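Local coordinates for protein BauA (Acinetobacter baumannii, PDB 6HCP) that acts as a TonB-dependent outer-membrane transporter for the siderophore complex ferric preacinetobactin, supplying iron to the bacterium, at residues 265-270 with 393-398; 98-103 with 685-690; 165-170 with 230-235; 238-243 with 290-295. All coordinates share one frame; numbering follows the deposited sequence.

Contact 1. Residues 265-270 with 393-398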
loop_
_atom_site.group_PDB
_atom_site.type_symbol
_atom_site.label_atom_id
_atom_site.label_comp_id
_atom_site.label_asym_id
_atom_site.label_seq_id
_atom_site.Cartn_x
_atom_site.Cartn_y
_atom_site.Cartn_z
ATOM N N GLY A 265 18.097 15.073 22.261
ATOM C CA GLY A 265 17.814 15.245 20.853
ATOM C C GLY A 265 16.522 14.537 20.440
ATOM O O GLY A 265 15.867 13.890 21.262
ATOM N N ILE A 266 16.195 14.666 19.154
ATOM C CA ILE A 266 14.992 14.109 18.566
ATOM C C ILE A 266 15.368 12.825 17.837
ATOM O O ILE A 266 16.065 12.854 16.829
ATOM C CB ILE A 266 14.316 15.108 17.611
ATOM C CG1 ILE A 266 13.906 16.381 18.357
ATOM C CG2 ILE A 266 13.121 14.467 16.914
ATOM C CD1 ILE A 266 13.526 17.530 17.492
ATOM N N PRO A 267 14.897 11.663 18.302
ATOM C CA PRO A 267 15.170 10.415 17.598
ATOM C C PRO A 267 14.242 10.275 16.387
ATOM O O PRO A 267 13.263 11.021 16.220
ATOM C CB PRO A 267 14.866 9.353 18.655
ATOM C CG PRO A 267 13.747 9.981 19.454
ATOM C CD PRO A 267 14.020 11.480 19.458
ATOM N N LYS A 268 14.594 9.350 15.502
ATOM C CA LYS A 268 13.794 9.102 14.333
ATOM C C LYS A 268 12.377 8.707 14.727
ATOM O O LYS A 268 12.160 8.018 15.724
ATOM C CB LYS A 268 14.462 8.026 13.476
ATOM C CG LYS A 268 15.721 8.524 12.787
ATOM C CD LYS A 268 16.047 7.749 11.520
ATOM C CE LYS A 268 17.506 7.840 11.148
ATOM N NZ LYS A 268 17.857 9.249 10.900
ATOM N N PRO A 269 11.359 9.208 13.992
ATOM C CA PRO A 269 9.975 8.906 14.322
ATOM C C PRO A 269 9.689 7.417 14.165
ATOM O O PRO A 269 10.164 6.784 13.233
ATOM C CB PRO A 269 9.151 9.750 13.342
ATOM C CG PRO A 269 10.090 10.082 12.218
ATOM C CD PRO A 269 11.485 10.085 12.817
ATOM N N PRO A 270 8.981 6.816 15.136
ATOM C CA PRO A 270 8.390 5.488 14.969
ATOM C C PRO A 270 7.419 5.500 13.789
ATOM O O PRO A 270 7.065 6.572 13.273
ATOM C CB PRO A 270 7.606 5.252 16.274
ATOM C CG PRO A 270 8.197 6.232 17.249
ATOM C CD PRO A 270 8.623 7.425 16.422
ATOM N N THR A 393 8.337 3.781 29.236
ATOM C CA THR A 393 8.140 2.959 28.054
ATOM C C THR A 393 9.297 3.238 27.096
ATOM O O THR A 393 10.269 3.956 27.435
ATOM C CB THR A 393 6.778 3.213 27.394
ATOM O OG1 THR A 393 6.710 4.574 26.946
ATOM C CG2 THR A 393 5.615 2.936 28.314
ATOM N N ASN A 394 9.163 2.740 25.874
ATOM C CA ASN A 394 10.092 3.085 24.802
ATOM C C ASN A 394 9.253 3.389 23.559
ATOM O O ASN A 394 8.327 2.635 23.249
ATOM C CB ASN A 394 11.115 1.955 24.599
ATOM C CG ASN A 394 12.165 2.279 23.567
ATOM O OD1 ASN A 394 11.868 2.435 22.378
ATOM N ND2 ASN A 394 13.402 2.447 24.016
ATOM N N ILE A 395 9.591 4.463 22.834
ATOM C CA ILE A 395 8.755 4.901 21.716
ATOM C C ILE A 395 8.729 3.845 20.601
ATOM O O ILE A 395 7.815 3.867 19.783
ATOM C CB ILE A 395 9.174 6.269 21.147
ATOM C CG1 ILE A 395 10.534 6.222 20.454
ATOM C CG2 ILE A 395 9.126 7.335 22.238
ATOM C CD1 ILE A 395 10.936 7.525 19.811
ATOM N N TYR A 396 9.759 3.004 20.520
ATOM C CA TYR A 396 9.815 2.002 19.473
ATOM C C TYR A 396 9.218 0.660 19.917
ATOM O O TYR A 396 9.208 -0.283 19.123
ATOM C CB TYR A 396 11.261 1.809 19.016
ATOM C CG TYR A 396 11.918 3.075 18.526
ATOM C CD1 TYR A 396 11.465 3.716 17.388
ATOM C CD2 TYR A 396 12.961 3.651 19.226
ATOM C CE1 TYR A 396 12.016 4.912 16.968
ATOM C CE2 TYR A 396 13.559 4.825 18.789
ATOM C CZ TYR A 396 13.065 5.472 17.676
ATOM O OH TYR A 396 13.665 6.621 17.233
ATOM N N ASP A 397 8.780 0.530 21.171
ATOM C CA ASP A 397 8.196 -0.745 21.649
ATOM C C ASP A 397 6.839 -0.941 20.990
ATOM O O ASP A 397 5.929 -0.118 21.147
ATOM C CB ASP A 397 8.105 -0.792 23.178
ATOM C CG ASP A 397 7.784 -2.144 23.823
ATOM O OD1 ASP A 397 7.370 -3.092 23.128
ATOM O OD2 ASP A 397 7.839 -2.205 25.056
ATOM N N PRO A 398 6.586 -2.126 20.388
ATOM C CA PRO A 398 5.277 -2.393 19.789
ATOM C C PRO A 398 4.245 -2.763 20.849
ATOM O O PRO A 398 3.076 -2.762 20.552
ATOM C CB PRO A 398 5.524 -3.559 18.812
ATOM C CG PRO A 398 7.023 -3.597 18.650
ATOM C CD PRO A 398 7.589 -3.109 19.965
#

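Contact 2. Residues 98-103 with 685-690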
loop_
_atom_site.group_PDB
_atom_site.type_symbol
_atom_site.label_atom_id
_atom_site.label_comp_id
_atom_site.label_asym_id
_atom_site.label_seq_id
_atom_site.Cartn_x
_atom_site.Cartn_y
_atom_site.Cartn_z
ATOM N N GLY A 98 -6.390 12.217 16.416
ATOM C CA GLY A 98 -6.965 11.943 17.718
ATOM C C GLY A 98 -6.306 12.738 18.834
ATOM O O GLY A 98 -6.210 12.269 19.957
ATOM N N GLY A 99 -5.962 13.996 18.547
ATOM C CA GLY A 99 -5.562 14.928 19.584
ATOM C C GLY A 99 -6.755 15.338 20.433
ATOM O O GLY A 99 -7.917 15.055 20.094
ATOM N N TRP A 100 -6.464 16.040 21.528
ATOM C CA TRP A 100 -7.518 16.523 22.418
ATOM C C TRP A 100 -8.212 17.773 21.860
ATOM O O TRP A 100 -9.259 18.179 22.361
ATOM C CB TRP A 100 -6.956 16.741 23.822
ATOM C CG TRP A 100 -5.697 17.546 23.865
ATOM C CD1 TRP A 100 -4.415 17.084 23.899
ATOM C CD2 TRP A 100 -5.605 18.980 23.930
ATOM N NE1 TRP A 100 -3.534 18.129 23.955
ATOM C CE2 TRP A 100 -4.239 19.296 24.062
ATOM C CE3 TRP A 100 -6.549 20.011 23.985
ATOM C CZ2 TRP A 100 -3.787 20.613 24.101
ATOM C CZ3 TRP A 100 -6.099 21.317 24.026
ATOM C CH2 TRP A 100 -4.735 21.611 24.055
ATOM N N SER A 101 -7.652 18.370 20.809
ATOM C CA SER A 101 -8.308 19.445 20.071
ATOM C C SER A 101 -7.761 19.466 18.653
ATOM O O SER A 101 -6.702 18.900 18.389
ATOM C CB SER A 101 -8.124 20.811 20.713
ATOM O OG SER A 101 -6.845 21.361 20.400
ATOM N N GLU A 102 -8.425 20.236 17.788
ATOM C CA GLU A 102 -7.835 20.620 16.499
ATOM C C GLU A 102 -6.709 21.620 16.777
ATOM O O GLU A 102 -6.631 22.220 17.859
ATOM C CB GLU A 102 -8.863 21.268 15.567
ATOM C CG GLU A 102 -10.089 20.407 15.284
ATOM C CD GLU A 102 -10.976 20.946 14.176
ATOM O OE1 GLU A 102 -10.409 21.299 13.128
ATOM O OE2 GLU A 102 -12.242 21.003 14.351
ATOM N N ASN A 103 -5.794 21.731 15.824
ATOM C CA ASN A 103 -4.661 22.637 15.982
ATOM C C ASN A 103 -4.246 23.163 14.615
ATOM O O ASN A 103 -3.762 22.409 13.774
ATOM C CB ASN A 103 -3.468 21.965 16.653
ATOM C CG ASN A 103 -2.334 22.945 16.920
ATOM O OD1 ASN A 103 -2.583 24.060 17.361
ATOM N ND2 ASN A 103 -1.104 22.569 16.609
ATOM N N PRO A 685 2.650 19.915 18.297
ATOM C CA PRO A 685 1.275 20.178 18.731
ATOM C C PRO A 685 1.249 21.321 19.757
ATOM O O PRO A 685 2.308 21.832 20.161
ATOM C CB PRO A 685 0.909 18.836 19.369
ATOM C CG PRO A 685 2.195 18.422 20.054
ATOM C CD PRO A 685 3.313 18.920 19.148
ATOM N N GLN A 686 0.070 21.568 20.316
ATOM C CA GLN A 686 -0.059 22.439 21.499
ATOM C C GLN A 686 0.444 21.731 22.758
ATOM O O GLN A 686 0.271 20.517 22.925
ATOM C CB GLN A 686 -1.518 22.842 21.664
ATOM C CG GLN A 686 -1.956 23.815 20.584
ATOM C CD GLN A 686 -3.370 24.303 20.791
ATOM O OE1 GLN A 686 -3.812 24.475 21.918
ATOM N NE2 GLN A 686 -4.044 24.643 19.698
ATOM N N LEU A 687 1.112 22.512 23.613
ATOM C CA LEU A 687 1.469 22.207 25.015
ATOM C C LEU A 687 2.668 21.257 25.141
ATOM O O LEU A 687 3.353 21.320 26.134
ATOM C CB LEU A 687 0.260 21.671 25.785
ATOM C CG LEU A 687 -0.940 22.623 25.849
ATOM C CD1 LEU A 687 -2.001 22.071 26.789
ATOM C CD2 LEU A 687 -0.531 24.036 26.268
ATOM N N THR A 688 2.924 20.396 24.152
ATOM C CA THR A 688 4.093 19.510 24.185
ATOM C C THR A 688 4.896 19.737 22.899
ATOM O O THR A 688 4.412 20.366 21.966
ATOM C CB THR A 688 3.704 18.028 24.323
ATOM O OG1 THR A 688 2.855 17.706 23.220
ATOM C CG2 THR A 688 3.011 17.691 25.629
ATOM N N ASN A 689 6.124 19.214 22.849
ATOM C CA ASN A 689 7.084 19.569 21.793
ATOM C C ASN A 689 6.766 18.896 20.450
ATOM O O ASN A 689 6.958 19.517 19.396
ATOM C CB ASN A 689 8.518 19.216 22.180
ATOM C CG ASN A 689 9.079 19.991 23.356
ATOM O OD1 ASN A 689 9.980 19.483 24.009
ATOM N ND2 ASN A 689 8.588 21.208 23.616
ATOM N N LEU A 690 6.346 17.613 20.480
ATOM C CA LEU A 690 6.249 16.798 19.281
ATOM C C LEU A 690 5.036 15.874 19.364
ATOM O O LEU A 690 4.708 15.380 20.422
ATOM C CB LEU A 690 7.477 15.892 19.152
ATOM C CG LEU A 690 8.838 16.548 19.008
ATOM C CD1 LEU A 690 9.906 15.464 18.968
ATOM C CD2 LEU A 690 8.915 17.418 17.774
HETATM O O HOH W 1 -0.794 18.064 23.533
HETATM O O HOH W 2 -7.223 24.330 20.868
#

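Contact 3. Residues 165-170 with 230-235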
loop_
_atom_site.group_PDB
_atom_site.type_symbol
_atom_site.label_atom_id
_atom_site.label_comp_id
_atom_site.label_asym_id
_atom_site.label_seq_id
_atom_site.Cartn_x
_atom_site.Cartn_y
_atom_site.Cartn_z
ATOM N N THR A 165 -24.402 27.983 9.037
ATOM C CA THR A 165 -25.244 26.813 9.254
ATOM C C THR A 165 -26.157 26.582 8.039
ATOM O O THR A 165 -26.318 27.460 7.177
ATOM C CB THR A 165 -26.073 26.941 10.536
ATOM O OG1 THR A 165 -26.855 28.132 10.430
ATOM C CG2 THR A 165 -25.201 26.969 11.770
ATOM N N LYS A 166 -26.726 25.379 7.990
ATOM C CA LYS A 166 -27.645 24.966 6.909
ATOM C C LYS A 166 -29.087 25.374 7.259
ATOM O O LYS A 166 -29.564 25.096 8.365
ATOM C CB LYS A 166 -27.626 23.443 6.758
ATOM C CG LYS A 166 -26.362 22.837 6.174
ATOM C CD LYS A 166 -26.325 21.318 6.364
ATOM C CE LYS A 166 -25.261 20.634 5.529
ATOM N NZ LYS A 166 -25.259 19.167 5.748
ATOM N N TYR A 167 -29.798 25.907 6.262
ATOM C CA TYR A 167 -31.243 26.129 6.362
ATOM C C TYR A 167 -31.948 25.410 5.194
ATOM O O TYR A 167 -31.314 25.029 4.194
ATOM C CB TYR A 167 -31.528 27.634 6.376
ATOM C CG TYR A 167 -30.882 28.383 7.522
ATOM C CD1 TYR A 167 -31.346 28.241 8.823
ATOM C CD2 TYR A 167 -29.753 29.159 7.314
ATOM C CE1 TYR A 167 -30.741 28.905 9.882
ATOM C CE2 TYR A 167 -29.144 29.836 8.360
ATOM C CZ TYR A 167 -29.629 29.703 9.648
ATOM O OH TYR A 167 -29.000 30.356 10.676
ATOM N N ALA A 168 -33.269 25.251 5.316
ATOM C CA ALA A 168 -34.051 24.463 4.360
ATOM C C ALA A 168 -34.103 25.160 3.005
ATOM O O ALA A 168 -34.500 26.316 2.900
ATOM C CB ALA A 168 -35.437 24.217 4.894
ATOM N N ALA A 169 -33.709 24.425 1.962
ATOM C CA ALA A 169 -33.968 24.824 0.580
ATOM C C ALA A 169 -35.477 24.709 0.275
ATOM O O ALA A 169 -36.241 24.088 1.022
ATOM C CB ALA A 169 -33.147 23.969 -0.359
ATOM N N ASP A 170 -35.876 25.268 -0.866
ATOM C CA ASP A 170 -37.292 25.363 -1.275
ATOM C C ASP A 170 -37.896 23.965 -1.466
ATOM O O ASP A 170 -38.946 23.663 -0.890
ATOM C CB ASP A 170 -37.430 26.214 -2.537
ATOM C CG ASP A 170 -37.357 27.707 -2.257
ATOM O OD1 ASP A 170 -37.773 28.120 -1.145
ATOM O OD2 ASP A 170 -36.848 28.438 -3.125
ATOM N N GLY A 230 -31.675 23.870 12.157
ATOM C CA GLY A 230 -31.663 25.204 11.553
ATOM C C GLY A 230 -33.074 25.623 11.154
ATOM O O GLY A 230 -33.715 24.933 10.360
ATOM N N LEU A 231 -33.616 26.629 11.854
ATOM C CA LEU A 231 -34.977 27.154 11.622
ATOM C C LEU A 231 -34.863 28.571 11.074
ATOM O O LEU A 231 -34.045 29.355 11.537
ATOM C CB LEU A 231 -35.780 27.175 12.922
ATOM C CG LEU A 231 -35.724 25.908 13.764
ATOM C CD1 LEU A 231 -36.388 26.129 15.114
ATOM C CD2 LEU A 231 -36.366 24.742 13.032
ATOM N N ASP A 232 -35.759 28.928 10.159
ATOM C CA ASP A 232 -35.793 30.276 9.683
ATOM C C ASP A 232 -37.235 30.693 9.360
ATOM O O ASP A 232 -38.102 29.857 9.049
ATOM C CB ASP A 232 -34.908 30.468 8.457
ATOM C CG ASP A 232 -35.503 29.896 7.178
ATOM O OD1 ASP A 232 -35.399 28.676 7.004
ATOM O OD2 ASP A 232 -35.874 30.704 6.289
ATOM N N TRP A 233 -37.463 32.001 9.465
ATOM C CA TRP A 233 -38.700 32.663 9.026
ATOM C C TRP A 233 -38.334 33.882 8.183
ATOM O O TRP A 233 -37.550 34.731 8.613
ATOM C CB TRP A 233 -39.575 33.039 10.227
ATOM C CG TRP A 233 -40.686 33.974 9.860
ATOM C CD1 TRP A 233 -41.801 33.669 9.135
ATOM C CD2 TRP A 233 -40.740 35.396 10.091
ATOM N NE1 TRP A 233 -42.549 34.793 8.912
ATOM C CE2 TRP A 233 -41.936 35.865 9.501
ATOM C CE3 TRP A 233 -39.920 36.313 10.759
ATOM C CZ2 TRP A 233 -42.315 37.205 9.542
ATOM C CZ3 TRP A 233 -40.306 37.637 10.818
ATOM C CH2 TRP A 233 -41.486 38.076 10.211
ATOM N N GLN A 234 -38.817 33.902 6.941
ATOM C CA GLN A 234 -38.606 35.011 6.031
ATOM C C GLN A 234 -39.908 35.816 5.937
ATOM O O GLN A 234 -40.884 35.341 5.369
ATOM C CB GLN A 234 -38.220 34.548 4.628
ATOM C CG GLN A 234 -37.070 33.559 4.591
ATOM C CD GLN A 234 -35.806 34.125 5.195
ATOM O OE1 GLN A 234 -35.359 35.223 4.862
ATOM N NE2 GLN A 234 -35.253 33.382 6.136
ATOM N N GLY A 235 -39.912 37.009 6.533
ATOM C CA GLY A 235 -41.021 37.948 6.429
ATOM C C GLY A 235 -40.767 38.962 5.335
ATOM O O GLY A 235 -39.725 38.928 4.672
HETATM O O HOH W 3 -34.383 26.274 7.825
#

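Contact 4. Residues 238-243 with 290-295. With EDO (1,2-ethanediol), chain V.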
loop_
_atom_site.group_PDB
_atom_site.type_symbol
_atom_site.label_atom_id
_atom_site.label_comp_id
_atom_site.label_asym_id
_atom_site.label_seq_id
_atom_site.Cartn_x
_atom_site.Cartn_y
_atom_site.Cartn_z
ATOM N N ALA A 238 -38.756 41.600 7.641
ATOM C CA ALA A 238 -38.107 41.042 8.812
ATOM C C ALA A 238 -37.759 39.571 8.542
ATOM O O ALA A 238 -38.423 38.902 7.731
ATOM C CB ALA A 238 -38.998 41.194 10.020
ATOM N N ARG A 239 -36.735 39.074 9.243
ATOM C CA ARG A 239 -36.246 37.685 9.099
ATOM C C ARG A 239 -35.715 37.213 10.455
ATOM O O ARG A 239 -35.157 38.008 11.218
ATOM C CB ARG A 239 -35.142 37.627 8.044
ATOM C CG ARG A 239 -35.595 38.028 6.652
ATOM C CD ARG A 239 -34.426 38.377 5.759
ATOM N NE ARG A 239 -33.742 39.558 6.236
ATOM C CZ ARG A 239 -34.157 40.802 6.034
ATOM N NH1 ARG A 239 -33.412 41.811 6.444
ATOM N NH2 ARG A 239 -35.285 41.034 5.383
ATOM N N VAL A 240 -35.952 35.941 10.779
ATOM C CA VAL A 240 -35.423 35.330 11.999
ATOM C C VAL A 240 -34.777 33.986 11.641
ATOM O O VAL A 240 -35.306 33.247 10.818
ATOM C CB VAL A 240 -36.503 35.136 13.067
ATOM C CG1 VAL A 240 -35.956 34.420 14.285
ATOM C CG2 VAL A 240 -37.128 36.472 13.454
ATOM N N PHE A 241 -33.595 33.737 12.217
ATOM C CA PHE A 241 -32.835 32.481 12.035
ATOM C C PHE A 241 -32.484 31.926 13.414
ATOM O O PHE A 241 -31.947 32.638 14.239
ATOM C CB PHE A 241 -31.540 32.733 11.259
ATOM C CG PHE A 241 -31.716 33.363 9.910
ATOM C CD1 PHE A 241 -31.881 32.582 8.783
ATOM C CD2 PHE A 241 -31.678 34.736 9.759
ATOM C CE1 PHE A 241 -32.004 33.163 7.534
ATOM C CE2 PHE A 241 -31.777 35.312 8.504
ATOM C CZ PHE A 241 -32.009 34.526 7.407
ATOM N N VAL A 242 -32.830 30.662 13.665
ATOM C CA VAL A 242 -32.506 30.008 14.900
ATOM C C VAL A 242 -31.678 28.760 14.581
ATOM O O VAL A 242 -32.002 28.015 13.651
ATOM C CB VAL A 242 -33.773 29.652 15.691
ATOM C CG1 VAL A 242 -33.458 28.846 16.936
ATOM C CG2 VAL A 242 -34.584 30.888 16.039
ATOM N N ASP A 243 -30.633 28.536 15.372
ATOM C CA ASP A 243 -29.767 27.358 15.246
ATOM C C ASP A 243 -29.548 26.759 16.631
ATOM O O ASP A 243 -29.394 27.472 17.626
ATOM C CB ASP A 243 -28.437 27.751 14.590
ATOM C CG ASP A 243 -28.593 28.277 13.182
ATOM O OD1 ASP A 243 -28.657 27.446 12.244
ATOM O OD2 ASP A 243 -28.670 29.518 13.021
ATOM N N ALA A 290 -26.835 27.252 21.005
ATOM C CA ALA A 290 -28.059 27.752 20.392
ATOM C C ALA A 290 -27.905 29.253 20.171
ATOM O O ALA A 290 -27.213 29.928 20.948
ATOM C CB ALA A 290 -29.251 27.448 21.270
ATOM N N MET A 291 -28.391 29.725 19.027
ATOM C CA MET A 291 -28.352 31.149 18.739
ATOM C C MET A 291 -29.579 31.565 17.930
ATOM O O MET A 291 -30.232 30.749 17.284
ATOM C CB MET A 291 -27.099 31.548 17.968
ATOM C CG MET A 291 -26.954 30.857 16.632
ATOM S SD MET A 291 -25.430 31.386 15.805
ATOM C CE MET A 291 -25.788 33.091 15.394
ATOM N N ILE A 292 -29.904 32.853 18.048
ATOM C CA ILE A 292 -30.979 33.445 17.292
ATOM C C ILE A 292 -30.486 34.762 16.726
ATOM O O ILE A 292 -29.778 35.525 17.403
ATOM C CB ILE A 292 -32.242 33.632 18.156
ATOM C CG1 ILE A 292 -33.392 34.224 17.335
ATOM C CG2 ILE A 292 -31.938 34.470 19.384
ATOM C CD1 ILE A 292 -34.729 34.119 18.029
ATOM N N ARG A 293 -30.867 35.003 15.479
ATOM C CA ARG A 293 -30.572 36.211 14.773
ATOM C C ARG A 293 -31.878 36.781 14.219
ATOM O O ARG A 293 -32.681 36.057 13.645
ATOM C CB ARG A 293 -29.633 35.960 13.590
ATOM C CG ARG A 293 -28.233 35.497 13.968
ATOM C CD ARG A 293 -27.380 35.213 12.741
ATOM N NE ARG A 293 -27.826 34.053 11.975
ATOM C CZ ARG A 293 -27.871 34.017 10.642
ATOM N NH1 ARG A 293 -27.534 35.089 9.941
ATOM N NH2 ARG A 293 -28.201 32.902 10.015
ATOM N N GLY A 294 -32.061 38.086 14.398
ATOM C CA GLY A 294 -33.223 38.807 13.861
ATOM C C GLY A 294 -32.775 40.013 13.073
ATOM O O GLY A 294 -31.759 40.615 13.391
ATOM N N GLU A 295 -33.456 40.268 11.956
ATOM C CA GLU A 295 -33.208 41.450 11.138
ATOM C C GLU A 295 -34.540 42.169 10.877
ATOM O O GLU A 295 -35.584 41.530 10.725
ATOM C CB GLU A 295 -32.549 41.065 9.817
ATOM C CG GLU A 295 -31.245 40.308 9.978
ATOM C CD GLU A 295 -30.619 39.846 8.673
ATOM O OE1 GLU A 295 -31.187 40.136 7.600
ATOM O OE2 GLU A 295 -29.607 39.128 8.746
HETATM C C1 EDO V . -26.491 39.664 11.044
HETATM O O1 EDO V . -27.573 40.238 10.306
HETATM C C2 EDO V . -27.036 38.429 11.735
HETATM O O2 EDO V . -28.287 38.117 11.104
HETATM O O HOH W 4 -29.009 32.076 13.855
#

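Contact 1. Residues 265-270 with 393-398
P270 and Y396 bring an irregular loop and the end of a strand together, with CA atoms 5.9 Å apart, where a type I beta turn from N394 to D397 begins on the last residue of strand 391-394. An Asx turn shapes the same bend, N394 OD1 accepting from Y396 N. From this turn the Y396 side chain reaches across to 265-270; its CG is anti to the carbonyl carbon (chi1 -57°). The phenol OH donates to K268 O over a short 2.5 Å, in the carbonyl plane and on a lone pair, with a C=O...donor angle of 133°. P267 CB lies beside the hydroxyl, at the ring edge, 3.3 Å from Y396 OH. I395 CG1 covers one face of the phenol ring, 3.6 Å above its centre. The outer methyl of I395 continues the apolar patch, CD1 meeting P267 CG at 3.7 Å. P270 crosses the isoleucine side chain at about a right angle, with its CG 3.5 Å from I395 O. W682 packs on P269 and P270 and donates its indole NE1 to P267 O. K268 turns to a second subunit, where its NZ forms a salt bridge with D219 and its backbone N bonds N399. Two extracellular loops of the barrel are thus joined by a single phenol-to-carbonyl bond set among proline and isoleucine carbons, next to a subunit interface; the partly apolar surroundings may strengthen that bond.

Contact 2. Residues 98-103 with 685-690
Q686 and N103 link the plug to an extracellular loop of the TonB-dependent receptor barrel, amide to amide. The Q686 chain runs extended beyond CG (chi2 -176°), and its NE2 donates to N103 OD1 at 2.8 Å, nearly straight at 167°. The acceptor lies in the amide plane of Q686, whereas the donor sits above the carbonyl plane of N103, the two amides being turned 75° apart. The ND2 on the other branch of the N103 amide is held by N94 of the plug. W100 has its CG between the backbone N and the carbonyl carbon (chi1 50°), and the six-membered part of its indole meets the barrel loop: W100 CZ2 touches L687 CD1 at 3.5 Å, and W100 CH2 approaches Q686 OE1 at 3.7 Å. The indole and the Q686 amide stand almost perpendicular. Y128, also of the plug, meets the W100 ring edge-to-face. S101 OG donates to E102 O and accepts from a water that Q686 NE2 reaches only weakly. A second water, in the indole plane at its edge, accepts from W100 NE1 at 2.8 Å and donates to Q686 O at 2.7 Å.

Contact 3. Residues 165-170 with 230-235
Y167 lays its ring beside the backbone of G230 and L231, its CE1 3.7 Å from L231 O. The carbonyl carbon of G230 meets this ring at its edge, near the plane, 3.9 Å from Y167 CD1. Just before the tyrosine, K166 O comes within 3.8 Å of G230 CA, an approach made over the side of the strand where glycine carries no CB. One water ties the segments together: it accepts from A168 N at 2.9 Å and donates to G230 O and to D232 OD1, the latter at 2.7 Å. It also lies in the plane of the Y167 ring, at its edge. D232 presents its carboxylate with CG between the backbone N and the carbonyl carbon (chi1 75°). Its other oxygen, OD2, accepts from Q234 NE2 at 2.8 Å, on the anti side. That same OD2 forms a salt bridge with R195, which also binds A168 O, so the arginine spans both segments. Further out, D243 holds the Y167 hydroxyl, while K166 NZ pairs with D191 and bonds E133 O. Strand 230-234 is fixed on one flank by strand 202-212 and on the other by strand 238-252. Here the chain leaves the last plug strand, 159-165, and heads for the first barrel strand, 173-181, passing against the inner wall near the periplasmic end: the plug-to-barrel passage of a TonB-dependent receptor.

Contact 4. Residues 238-243 with 290-295
F241 and R293 both place CG anti to the carbonyl carbon, and R293 (chi1 -66°) then bends at chi3 (-68°), which turns NE out of the extended course; the guanidinium lies against the phenyl ring. The two flat groups stack with planes 16° apart and centres 4.5 Å apart, an off-centre cation-pi contact in which R293 NH2 approaches F241 CG to 3.5 Å. They sit on neighbouring antiparallel strands of the beta-barrel wall, 238-243 and 290-295. F241 with R293, R239 with E295 and D243 with M291 are hydrogen-bonded pairs; V240 with G294 and V242 with I292 are non-hydrogen-bonded ones. F241, R293, D243 and M291 face the barrel interior, where N119 and Y167 of the same chain lie against them. V240, V242 and I292 are on the outer face, as expected for a lipid-facing wall, with V242 CG2 touching I292 CG1 at 3.8 Å. R293 is pinned at several points: Y167 OH bonds its NH2, and a water in its plane accepts from R293 NE at 3.0 Å and donates to D243 OD2. D243, whose OD2 is also held by Y167 OH, is near enough to R293 for a probable long-range attraction but not a salt bridge. A 1,2-ethanediol, probably from the crystallisation liquor, gives both hydroxyls to E295 OE2 and takes a weak bond from R293 NH1. R239 NH1 also pairs with D297. R239 NE, from above the carboxylate plane, and R239 NH1, on the anti lone pair, both donate to E295 OE1 in a salt bridge, each at 3.0 Å.

Contacts 3 and 4 form one continuous region, their centres 10 Å apart: Y167 OH lies 2.5 Å from D243 OD2 and T165 OG1 lies 2.6 Å from D243 OD1, probable hydrogen bonds that tie the end of the plug to the barrel wall. Across the chain's centre, contacts 1 and 2 make a second group, with centres 18 Å apart and I266 CG2 packing on L690 CD1 at 3.9 Å. The groups are well separated; the nearest atoms of contacts 2 and 3 are about 14 Å apart, and the centres of contacts 1 and 4 about 52 Å. Plug and barrel thus meet in contact 2 on the extracellular side and in contact 3 on the periplasmic side.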